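Local coordinates for thermospermine synthase ACAULIS protein (Medicago truncatula, PDB 6BQ5), which probably catalyses the transfer of an aminopropyl group from decarboxylated S-adenosylmethionine to spermidine, giving thermospermine and 5'-methylthioadenosine, at residues V105-G110 with D126-C131; M101-F106 with K174-V179. All coordinates share one frame; numbering follows the deposited sequence.

Interaction 1 of 2, residues V105-G110 with D126-C131; sequences VFIMGG and DKVVMC. With MTA (5'-deoxy-5'-methylthioadenosine), chain D.
The first beta-alpha-beta unit of the Rossmann-like domain brings Val-105 to Ile-107 alongside Val-128 to Met-130 as neighbouring parallel strands, their axes 4.7 Å apart. Backbone bonds alternate between them; the straightest runs from Ile-107 N to Val-129 O (2.7 Å, 171° at the hydrogen). Gly-109 N also bonds Cys-131 O at 2.9 Å, the donor sitting well above that carbonyl's plane. Here the chain turns past the nucleoside: the backbone angles of Gly-109 demand glycine, and its CA lies 3.7 Å from N3 of 5'-deoxy-5'-methylthioadenosine. On one face of the sheet the Phe-106 ring, swung anti to its own N (chi1 -177°), leans toward the second strand. Its CD2 meets Val-129 CG1 at 3.5 Å, while CZ presses on Cys-131 CB at 3.4 Å, with the sulfur lying obliquely to the ring. The other face carries Val-105, Ile-107, Val-128 and Met-130. There Val-105 CG1 and Val-128 CG2 lie side by side, and Met-130 bends its thioether end against Gly-110 O. Helix 114-120 covers this second face through Leu-119 and Leu-120, helix 164-169 packs on Phe-106, and strand 175-181 pairs with the far edge of strand 104-107.

Interaction 2 of 2, residues M101-F106 with K174-V179; sequences MPKNVF and KYDVIV
Phe-106 sets its CB squarely over the face of the Tyr-175 ring, 3.6 Å from the centroid and only 4° off the normal, a CH-pi contact. The two rings themselves meet obliquely, with planes 53° apart, and the tyrosine OH lies at the edge of the phenylalanine ring near its plane. Ile-178 adds CG1 against Phe-106 CB. Asn-104, in one of its two conformers, lies across Tyr-175 on the side of the ring away from Phe-106 CB, obliquely, its ND2 3.4 Å from Tyr-175 CD2. With CG between the backbone N and carbonyl carbon (chi1 70°), the amide spans the backbone on the two sides of Tyr-175: ND2 gives a bond to Lys-174 O at 2.7 Å, and OD1 accepts from Asp-176 N, which comes from above the carbonyl plane. Such side-chain bonds tie together two parallel neighbours of the Rossmann-like sheet, strands 104-107 and 175-181. Further along, regular backbone pairing takes over, as in Val-179 N to Phe-106 O at 2.9 Å. Asp-176 returns the grip: its OD2 accepts from Lys-103 N at 3.0 Å and from Asn-104 N at 3.3 Å, the donors arriving from opposite faces of the carboxylate on its anti side. Asn-104 OD1 comes within 3.1 Å of Asp-176 OD2, an acceptor pair whose repulsion is probably eased by Lys-209, which bonds OD1 and forms a long, weak ion pair with Asp-176.

How the interactions relate
Strand 104-107 is common to both contacts: interaction 1 pairs it with strand 127-132 and interaction 2 with strand 175-181, so it runs between these two parallel neighbours. Their centres are 8 Å apart, and Val-105 and Phe-106 belong to both. Along the chain, the partner in interaction 1 follows after one short helix, whereas that in interaction 2 comes much later, beyond strand 157-161. The contacts also touch directly, through Met-108 N to Val-179 O, Asp-126 N to Lys-103 O, and packing of Val-129 on Tyr-175. All three strands lead towards the nucleoside end, where Asp-132 binds adenosine and Asp-181 is the predicted proton acceptor.

Interaction 1 of 2, residues V105-G110 with D126-C131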
loop_
_atom_site.group_PDB
_atom_site.type_symbol
_atom_site.label_atom_id
_atom_site.label_comp_id
_atom_site.label_asym_id
_atom_site.label_seq_id
_atom_site.Cartn_x
_atom_site.Cartn_y
_atom_site.Cartn_z
ATOM N N VAL A 105 36.899 -25.990 3.200
ATOM C CA VAL A 105 35.454 -25.821 2.917
ATOM C C VAL A 105 35.245 -25.067 1.614
ATOM O O VAL A 105 35.951 -24.106 1.331
ATOM C CB VAL A 105 34.729 -25.019 4.011
ATOM C CG1 VAL A 105 35.322 -23.620 4.128
ATOM C CG2 VAL A 105 33.236 -24.894 3.697
ATOM N N PHE A 106 34.263 -25.521 0.840
ATOM C CA PHE A 106 33.891 -24.998 -0.482
ATOM C C PHE A 106 32.425 -24.509 -0.386
ATOM O O PHE A 106 31.566 -25.287 -0.009
ATOM C CB PHE A 106 33.982 -26.146 -1.500
ATOM C CG PHE A 106 33.704 -25.743 -2.941
ATOM C CD1 PHE A 106 32.413 -25.717 -3.456
ATOM C CD2 PHE A 106 34.745 -25.393 -3.787
ATOM C CE1 PHE A 106 32.182 -25.339 -4.782
ATOM C CE2 PHE A 106 34.515 -25.049 -5.122
ATOM C CZ PHE A 106 33.259 -25.034 -5.621
ATOM N N ILE A 107 32.169 -23.235 -0.736
ATOM C CA ILE A 107 30.842 -22.645 -0.716
ATOM C C ILE A 107 30.345 -22.636 -2.173
ATOM O O ILE A 107 30.967 -22.045 -3.034
ATOM C CB ILE A 107 30.814 -21.175 -0.176
ATOM C CG1 ILE A 107 31.500 -21.012 1.186
ATOM C CG2 ILE A 107 29.353 -20.659 -0.077
ATOM C CD1 ILE A 107 31.851 -19.579 1.527
ATOM N N MET A 108 29.219 -23.297 -2.427
ATOM C CA MET A 108 28.472 -23.114 -3.685
ATOM C C MET A 108 27.566 -21.868 -3.554
ATOM O O MET A 108 26.517 -21.872 -2.829
ATOM C CB MET A 108 27.637 -24.351 -4.072
ATOM C CG MET A 108 28.364 -25.689 -3.895
ATOM S SD MET A 108 27.470 -27.098 -4.575
ATOM C CE MET A 108 25.985 -27.058 -3.567
ATOM N N GLY A 109 27.966 -20.831 -4.280
ATOM C CA GLY A 109 27.355 -19.510 -4.212
ATOM C C GLY A 109 28.090 -18.676 -3.182
ATOM O O GLY A 109 29.323 -18.669 -3.137
ATOM N N GLY A 110 27.336 -18.018 -2.310
ATOM C CA GLY A 110 27.961 -17.211 -1.260
ATOM C C GLY A 110 28.607 -15.916 -1.682
ATOM O O GLY A 110 29.371 -15.304 -0.892
ATOM N N ASP A 126 41.360 -23.418 7.612
ATOM C CA ASP A 126 42.569 -22.917 6.983
ATOM C C ASP A 126 42.341 -22.422 5.564
ATOM O O ASP A 126 43.077 -21.579 5.121
ATOM C CB ASP A 126 43.619 -24.016 7.027
ATOM C CG ASP A 126 43.870 -24.514 8.483
ATOM O OD1 ASP A 126 44.049 -23.643 9.396
ATOM O OD2 ASP A 126 43.899 -25.755 8.718
ATOM N N LYS A 127 41.272 -22.887 4.897
ATOM C CA LYS A 127 40.927 -22.475 3.549
ATOM C C LYS A 127 39.392 -22.485 3.288
ATOM O O LYS A 127 38.711 -23.467 3.601
ATOM C CB LYS A 127 41.657 -23.387 2.557
ATOM C CG LYS A 127 41.363 -23.071 1.103
ATOM C CD LYS A 127 42.520 -23.417 0.171
ATOM C CE LYS A 127 42.028 -23.617 -1.260
ATOM N NZ LYS A 127 41.443 -24.996 -1.469
ATOM N N VAL A 128 38.888 -21.387 2.709
ATOM C CA VAL A 128 37.493 -21.237 2.311
ATOM C C VAL A 128 37.452 -20.872 0.831
ATOM O O VAL A 128 37.945 -19.802 0.428
ATOM C CB VAL A 128 36.788 -20.141 3.138
ATOM C CG1 VAL A 128 35.360 -19.867 2.612
ATOM C CG2 VAL A 128 36.765 -20.518 4.614
ATOM N N VAL A 129 36.907 -21.758 0.007
ATOM C CA VAL A 129 36.667 -21.431 -1.409
ATOM C C VAL A 129 35.220 -20.922 -1.561
ATOM O O VAL A 129 34.289 -21.680 -1.264
ATOM C CB VAL A 129 36.903 -22.673 -2.312
ATOM C CG1 VAL A 129 36.542 -22.393 -3.780
ATOM C CG2 VAL A 129 38.359 -23.127 -2.190
ATOM N N MET A 130 35.019 -19.659 -1.986
ATOM C CA MET A 130 33.666 -19.150 -2.350
ATOM C C MET A 130 33.600 -19.181 -3.866
ATOM O O MET A 130 34.298 -18.413 -4.511
ATOM C CB MET A 130 33.441 -17.723 -1.844
ATOM C CG MET A 130 32.208 -16.969 -2.386
ATOM S SD MET A 130 32.480 -15.187 -2.321
ATOM C CE MET A 130 32.601 -15.017 -0.552
ATOM N N CYS A 131 32.822 -20.109 -4.403
ATOM C CA CYS A 131 32.577 -20.250 -5.824
ATOM C C CYS A 131 31.172 -19.745 -6.191
ATOM O O CYS A 131 30.182 -20.484 -6.052
ATOM C CB CYS A 131 32.731 -21.703 -6.240
ATOM S SG CYS A 131 32.588 -21.974 -8.018
HETATM C CS MTA D . 20.342 -15.859 -4.867
HETATM S "S5'" MTA D . 21.241 -17.185 -5.564
HETATM C "C5'" MTA D . 22.554 -17.234 -4.393
HETATM C "C4'" MTA D . 23.895 -17.114 -5.108
HETATM O "O4'" MTA D . 24.093 -18.221 -5.971
HETATM C "C2'" MTA D . 24.229 -16.376 -7.387
HETATM O "O2'" MTA D . 25.129 -15.513 -8.081
HETATM C "C3'" MTA D . 24.000 -15.864 -5.986
HETATM O "O3'" MTA D . 25.046 -15.048 -5.477
HETATM C "C1'" MTA D . 24.811 -17.745 -7.122
HETATM N N9 MTA D . 24.622 -18.817 -8.109
HETATM C C8 MTA D . 23.538 -19.109 -8.836
HETATM N N7 MTA D . 23.754 -20.228 -9.576
HETATM C C5 MTA D . 24.999 -20.648 -9.291
HETATM C C6 MTA D . 25.857 -21.740 -9.746
HETATM N N6 MTA D . 25.398 -22.642 -10.641
HETATM N N1 MTA D . 27.083 -21.828 -9.196
HETATM C C2 MTA D . 27.541 -20.925 -8.296
HETATM N N3 MTA D . 26.813 -19.888 -7.846
HETATM C C4 MTA D . 25.566 -19.716 -8.336
#

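Interaction 2 of 2, residues M101-F106 with K174-V179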
loop_
_atom_site.group_PDB
_atom_site.type_symbol
_atom_site.label_atom_id
_atom_site.label_comp_id
_atom_site.label_asym_id
_atom_site.label_seq_id
_atom_site.Cartn_x
_atom_site.Cartn_y
_atom_site.Cartn_z
ATOM N N MET A 101 37.338 -32.115 12.865
ATOM C CA MET A 101 38.382 -31.140 12.573
ATOM C C MET A 101 38.241 -30.607 11.144
ATOM O O MET A 101 38.927 -31.074 10.261
ATOM C CB MET A 101 39.762 -31.828 12.745
ATOM C CG MET A 101 40.982 -30.922 12.547
ATOM S SD MET A 101 40.928 -29.424 13.542
ATOM C CE MET A 101 40.833 -30.096 15.198
ATOM N N PRO A 102 37.306 -29.656 10.905
ATOM C CA PRO A 102 37.068 -29.141 9.586
ATOM C C PRO A 102 38.057 -28.046 9.184
ATOM O O PRO A 102 38.152 -27.012 9.854
ATOM C CB PRO A 102 35.637 -28.587 9.688
ATOM C CG PRO A 102 35.420 -28.312 11.126
ATOM C CD PRO A 102 36.319 -29.188 11.891
ATOM N N LYS A 103 38.727 -28.257 8.060
ATOM C CA LYS A 103 39.879 -27.427 7.667
ATOM C C LYS A 103 39.710 -26.682 6.380
ATOM O O LYS A 103 40.011 -25.491 6.320
ATOM C CB LYS A 103 41.145 -28.283 7.587
ATOM C CG LYS A 103 41.572 -28.790 8.945
ATOM C CD LYS A 103 42.833 -29.623 8.842
ATOM C CE LYS A 103 42.561 -30.992 8.251
ATOM N NZ LYS A 103 43.760 -31.841 8.470
ATOM N N ASN A 104 39.354 -27.445 5.350
ATOM C CA ASN A 104 38.967 -26.868 4.091
ATOM C C ASN A 104 37.435 -27.034 3.835
ATOM O O ASN A 104 36.776 -27.990 4.256
ATOM C CB ASN A 104 39.832 -27.312 2.908
ATOM C CG ASN A 104 39.620 -28.752 2.516
ATOM O OD1 ASN A 104 39.133 -29.550 3.304
ATOM N ND2 ASN A 104 40.016 -29.097 1.273
ATOM N N VAL A 105 36.899 -25.990 3.200
ATOM C CA VAL A 105 35.454 -25.821 2.917
ATOM C C VAL A 105 35.245 -25.067 1.614
ATOM O O VAL A 105 35.951 -24.106 1.331
ATOM C CB VAL A 105 34.729 -25.019 4.011
ATOM C CG1 VAL A 105 35.322 -23.620 4.128
ATOM C CG2 VAL A 105 33.236 -24.894 3.697
ATOM N N PHE A 106 34.263 -25.521 0.840
ATOM C CA PHE A 106 33.891 -24.998 -0.482
ATOM C C PHE A 106 32.425 -24.509 -0.386
ATOM O O PHE A 106 31.566 -25.287 -0.009
ATOM C CB PHE A 106 33.982 -26.146 -1.500
ATOM C CG PHE A 106 33.704 -25.743 -2.941
ATOM C CD1 PHE A 106 32.413 -25.717 -3.456
ATOM C CD2 PHE A 106 34.745 -25.393 -3.787
ATOM C CE1 PHE A 106 32.182 -25.339 -4.782
ATOM C CE2 PHE A 106 34.515 -25.049 -5.122
ATOM C CZ PHE A 106 33.259 -25.034 -5.621
ATOM N N LYS A 174 39.403 -32.133 -2.757
ATOM C CA LYS A 174 38.310 -32.574 -1.890
ATOM C C LYS A 174 38.252 -31.762 -0.600
ATOM O O LYS A 174 39.269 -31.204 -0.174
ATOM C CB LYS A 174 38.507 -34.012 -1.506
ATOM C CG LYS A 174 38.670 -35.012 -2.632
ATOM C CD LYS A 174 39.087 -36.333 -2.012
ATOM C CE LYS A 174 39.351 -37.417 -3.035
ATOM N NZ LYS A 174 38.093 -38.123 -3.374
ATOM N N TYR A 175 37.057 -31.701 0.014
ATOM C CA TYR A 175 36.782 -30.753 1.097
ATOM C C TYR A 175 36.228 -31.475 2.299
ATOM O O TYR A 175 35.609 -32.534 2.152
ATOM C CB TYR A 175 35.842 -29.657 0.640
ATOM C CG TYR A 175 36.468 -28.783 -0.426
ATOM C CD1 TYR A 175 36.336 -29.093 -1.775
ATOM C CD2 TYR A 175 37.196 -27.658 -0.075
ATOM C CE1 TYR A 175 36.911 -28.309 -2.744
ATOM C CE2 TYR A 175 37.807 -26.876 -1.023
ATOM C CZ TYR A 175 37.659 -27.196 -2.364
ATOM O OH TYR A 175 38.258 -26.410 -3.301
ATOM N N ASP A 176 36.521 -30.960 3.493
ATOM C CA ASP A 176 35.910 -31.503 4.725
ATOM C C ASP A 176 34.423 -31.145 4.829
ATOM O O ASP A 176 33.642 -31.927 5.307
ATOM C CB ASP A 176 36.625 -30.998 5.982
ATOM C CG ASP A 176 38.052 -31.437 6.052
ATOM O OD1 ASP A 176 38.301 -32.635 5.917
ATOM O OD2 ASP A 176 38.911 -30.573 6.238
ATOM N N VAL A 177 34.062 -29.937 4.385
ATOM C CA VAL A 177 32.662 -29.507 4.355
ATOM C C VAL A 177 32.373 -28.840 2.995
ATOM O O VAL A 177 33.185 -28.081 2.490
ATOM C CB VAL A 177 32.326 -28.561 5.538
ATOM C CG1 VAL A 177 30.896 -28.063 5.476
ATOM C CG2 VAL A 177 32.624 -29.221 6.877
ATOM N N ILE A 178 31.267 -29.188 2.371
ATOM C CA ILE A 178 30.726 -28.397 1.250
ATOM C C ILE A 178 29.397 -27.731 1.679
ATOM O O ILE A 178 28.577 -28.357 2.322
ATOM C CB ILE A 178 30.623 -29.225 -0.055
ATOM C CG1 ILE A 178 32.019 -29.720 -0.414
ATOM C CG2 ILE A 178 30.038 -28.388 -1.178
ATOM C CD1 ILE A 178 32.077 -30.656 -1.592
ATOM N N VAL A 179 29.251 -26.447 1.358
ATOM C CA VAL A 179 28.104 -25.636 1.722
ATOM C C VAL A 179 27.329 -25.157 0.479
ATOM O O VAL A 179 27.878 -24.458 -0.366
ATOM C CB VAL A 179 28.538 -24.404 2.526
ATOM C CG1 VAL A 179 27.329 -23.561 2.940
ATOM C CG2 VAL A 179 29.327 -24.841 3.753
#